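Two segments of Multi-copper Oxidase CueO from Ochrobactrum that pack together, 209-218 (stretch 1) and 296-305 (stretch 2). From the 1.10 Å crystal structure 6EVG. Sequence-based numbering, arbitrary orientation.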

# COMPACT_ATOMS: atom_id res chain seq x y z
N VAL A 209 3.90 1.77 -18.96
CA VAL A 209 5.34 1.48 -19.04
C VAL A 209 6.07 2.80 -19.39
O VAL A 209 5.80 3.45 -20.38
CB VAL A 209 5.61 0.41 -20.07
CG1 VAL A 209 7.16 0.15 -20.17
CG2 VAL A 209 4.94 -0.89 -19.76
N SER A 210 7.06 3.09 -18.57
CA SER A 210 8.01 4.19 -18.82
C SER A 210 7.36 5.52 -19.15
O SER A 210 7.69 6.14 -20.15
CB SER A 210 9.02 3.71 -19.84
OG SER A 210 9.79 2.62 -19.23
N PRO A 211 6.50 6.05 -18.28
CA PRO A 211 5.93 7.36 -18.53
C PRO A 211 6.92 8.49 -18.26
O PRO A 211 7.98 8.26 -17.65
CB PRO A 211 4.78 7.44 -17.53
CG PRO A 211 5.26 6.59 -16.36
CD PRO A 211 6.05 5.47 -17.00
N GLU A 212 6.52 9.69 -18.72
CA GLU A 212 7.31 10.89 -18.48
C GLU A 212 6.41 11.92 -17.80
O GLU A 212 5.29 12.20 -18.26
CB GLU A 212 7.83 11.44 -19.78
CG GLU A 212 8.82 12.57 -19.66
CD GLU A 212 9.57 12.82 -20.98
OE1 GLU A 212 10.42 11.96 -21.36
OE2 GLU A 212 9.26 13.83 -21.63
N ALA A 213 6.89 12.49 -16.70
CA ALA A 213 6.22 13.55 -15.96
C ALA A 213 6.93 14.87 -16.20
O ALA A 213 8.15 14.93 -16.10
CB ALA A 213 6.16 13.29 -14.48
N ARG A 214 6.18 15.92 -16.45
CA ARG A 214 6.71 17.30 -16.48
C ARG A 214 6.51 17.94 -15.14
O ARG A 214 5.41 17.84 -14.58
CB ARG A 214 6.05 18.10 -17.62
CG ARG A 214 6.26 17.47 -18.99
CD ARG A 214 5.72 18.29 -20.13
NE ARG A 214 6.58 19.44 -20.40
CZ ARG A 214 7.75 19.38 -21.05
NH1 ARG A 214 8.20 18.22 -21.56
NH2 ARG A 214 8.48 20.48 -21.20
N VAL A 215 7.56 18.59 -14.61
CA VAL A 215 7.49 19.16 -13.27
C VAL A 215 8.03 20.58 -13.30
O VAL A 215 8.87 20.93 -14.16
CB VAL A 215 8.26 18.32 -12.24
CG1 VAL A 215 7.51 17.01 -11.95
CG2 VAL A 215 9.69 18.07 -12.66
N PRO A 216 7.58 21.44 -12.38
CA PRO A 216 8.21 22.76 -12.22
C PRO A 216 9.63 22.65 -11.68
O PRO A 216 9.99 21.66 -11.05
CB PRO A 216 7.27 23.47 -11.24
CG PRO A 216 6.71 22.31 -10.42
CD PRO A 216 6.57 21.18 -11.34
N ALA A 217 10.41 23.72 -11.90
CA ALA A 217 11.74 23.83 -11.34
C ALA A 217 11.63 24.32 -9.90
O ALA A 217 12.00 25.43 -9.56
CB ALA A 217 12.59 24.77 -12.17
N SER A 218 11.16 23.42 -9.03
CA SER A 218 10.87 23.74 -7.66
C SER A 218 10.85 22.42 -6.86
O SER A 218 11.15 21.35 -7.38
CB SER A 218 9.54 24.52 -7.55
OG SER A 218 8.46 23.72 -7.96
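Stretch 2 (296-305) LHLMRFVVDA

Five backbone hydrogen bonds fix stretch 2 against stretch 1, and their order defines a parallel register. Arg300 N donates to Pro211 O (3.0 Å), Ala213 N to Arg300 O (2.9 Å), Val302 N to Ala213 O (2.9 Å), Val215 N to Val302 O (2.9 Å) and Asp304 N to Val215 O (2.8 Å). Each strand thus uses alternate residues for the ladder, as parallel pairing demands. Stretch 2 is a strand with a kink at Leu298 (phi/psi -99/-55), and it runs in the same direction as Glu212 to Val215, crossing at -28° with the axes 4.7 Å apart at closest. Glu212 pairs with Arg300, Ala213 with Phe301, Arg214 with Val302 and Val215 with Val303.

Charge is used sparingly: Arg214 NE makes a long salt bridge to Asp304 OD2, 3.8 Å away. Before the ladder, where Ser210 departs from extended geometry, water takes over, one molecule accepting from Ser210 N and donating to Leu298 O, each at 2.7 Å.

Side chains alternate between the faces. Glu212, Arg214, Arg300 and Val302 share one, where Arg214 NH1 lies 3.4 Å from Val302 CG2. The other is apolar: Ala213 CB meets Met299 CE at 3.7 Å and Phe301 CD1 at 3.9 Å, while Val215 CG1 reaches the edge of the Phe301 ring, 4.0 Å from Phe301 CD1. Beyond the pairing, Ala217 CB packs 3.6 Å from Val303 CG1.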

# COMPACT_ATOMS: atom_id res chain seq x y z
N LEU A 296 16.66 -0.83 -12.96
CA LEU A 296 15.67 -0.82 -14.03
C LEU A 296 14.97 0.55 -14.05
O LEU A 296 14.73 1.15 -13.00
CB LEU A 296 14.62 -1.92 -13.79
CG LEU A 296 15.14 -3.34 -13.67
CD1 LEU A 296 14.00 -4.29 -13.33
CD2 LEU A 296 15.85 -3.76 -14.91
N HIS A 297 14.62 0.99 -15.25
CA HIS A 297 13.93 2.26 -15.44
C HIS A 297 12.45 2.16 -14.99
O HIS A 297 11.74 1.23 -15.40
CB HIS A 297 13.97 2.63 -16.91
CG HIS A 297 13.40 3.97 -17.22
ND1 HIS A 297 14.09 5.14 -17.03
CD2 HIS A 297 12.18 4.31 -17.71
CE1 HIS A 297 13.30 6.15 -17.39
NE2 HIS A 297 12.15 5.67 -17.83
N LEU A 298 12.02 3.12 -14.19
CA LEU A 298 10.61 3.31 -13.88
C LEU A 298 9.95 4.40 -14.70
O LEU A 298 8.91 4.19 -15.31
CB LEU A 298 10.40 3.57 -12.38
CG LEU A 298 10.53 2.32 -11.49
CD1 LEU A 298 10.73 2.71 -10.05
CD2 LEU A 298 9.23 1.50 -11.60
N MET A 299 10.51 5.62 -14.67
CA MET A 299 9.91 6.76 -15.32
C MET A 299 10.92 7.89 -15.43
O MET A 299 12.00 7.81 -14.81
CB MET A 299 8.65 7.24 -14.57
CG MET A 299 8.95 7.76 -13.19
SD MET A 299 7.53 8.48 -12.36
CE MET A 299 7.25 9.93 -13.32
N ARG A 300 10.58 8.90 -16.20
CA ARG A 300 11.42 10.08 -16.37
C ARG A 300 10.72 11.33 -15.90
O ARG A 300 9.53 11.46 -16.13
CB ARG A 300 11.83 10.20 -17.85
CG ARG A 300 12.81 11.38 -18.12
CD ARG A 300 13.43 11.23 -19.48
NE ARG A 300 14.48 12.17 -19.78
CZ ARG A 300 15.77 12.15 -19.38
NH1 ARG A 300 16.21 11.31 -18.46
NH2 ARG A 300 16.63 13.06 -19.87
N PHE A 301 11.46 12.24 -15.29
CA PHE A 301 10.99 13.58 -14.94
C PHE A 301 11.74 14.58 -15.83
O PHE A 301 12.98 14.55 -15.92
CB PHE A 301 11.32 13.91 -13.48
CG PHE A 301 10.58 13.08 -12.51
CD1 PHE A 301 9.30 13.45 -12.12
CD2 PHE A 301 11.11 11.95 -11.96
CE1 PHE A 301 8.61 12.72 -11.20
CE2 PHE A 301 10.36 11.16 -11.05
CZ PHE A 301 9.13 11.58 -10.67
N VAL A 302 11.00 15.48 -16.45
CA VAL A 302 11.53 16.57 -17.24
C VAL A 302 11.01 17.90 -16.65
O VAL A 302 9.88 17.98 -16.30
CB VAL A 302 11.19 16.42 -18.70
CG1 VAL A 302 11.76 15.15 -19.31
CG2 VAL A 302 9.75 16.56 -18.98
N VAL A 303 11.88 18.87 -16.53
CA VAL A 303 11.49 20.16 -15.99
C VAL A 303 10.91 21.05 -17.05
O VAL A 303 11.50 21.16 -18.09
CB VAL A 303 12.67 20.86 -15.31
CG1 VAL A 303 12.28 22.16 -14.68
CG2 VAL A 303 13.24 19.93 -14.23
N ASP A 304 9.75 21.65 -16.74
CA ASP A 304 9.09 22.56 -17.68
C ASP A 304 9.28 23.95 -17.15
O ASP A 304 8.68 24.34 -16.13
CB ASP A 304 7.59 22.25 -17.82
CG ASP A 304 6.86 23.18 -18.78
OD1 ASP A 304 7.41 24.22 -19.19
OD2 ASP A 304 5.69 22.86 -19.12
N ALA A 305 10.04 24.70 -17.95
CA ALA A 305 10.40 26.05 -17.66
C ALA A 305 9.23 27.03 -17.65
O ALA A 305 9.40 28.13 -17.14
CB ALA A 305 11.47 26.53 -18.67
O HOH W 1 9.90 0.63 -17.31
O HOH W 2 7.90 1.89 -16.27
O HOH W 3 10.34 7.27 -19.28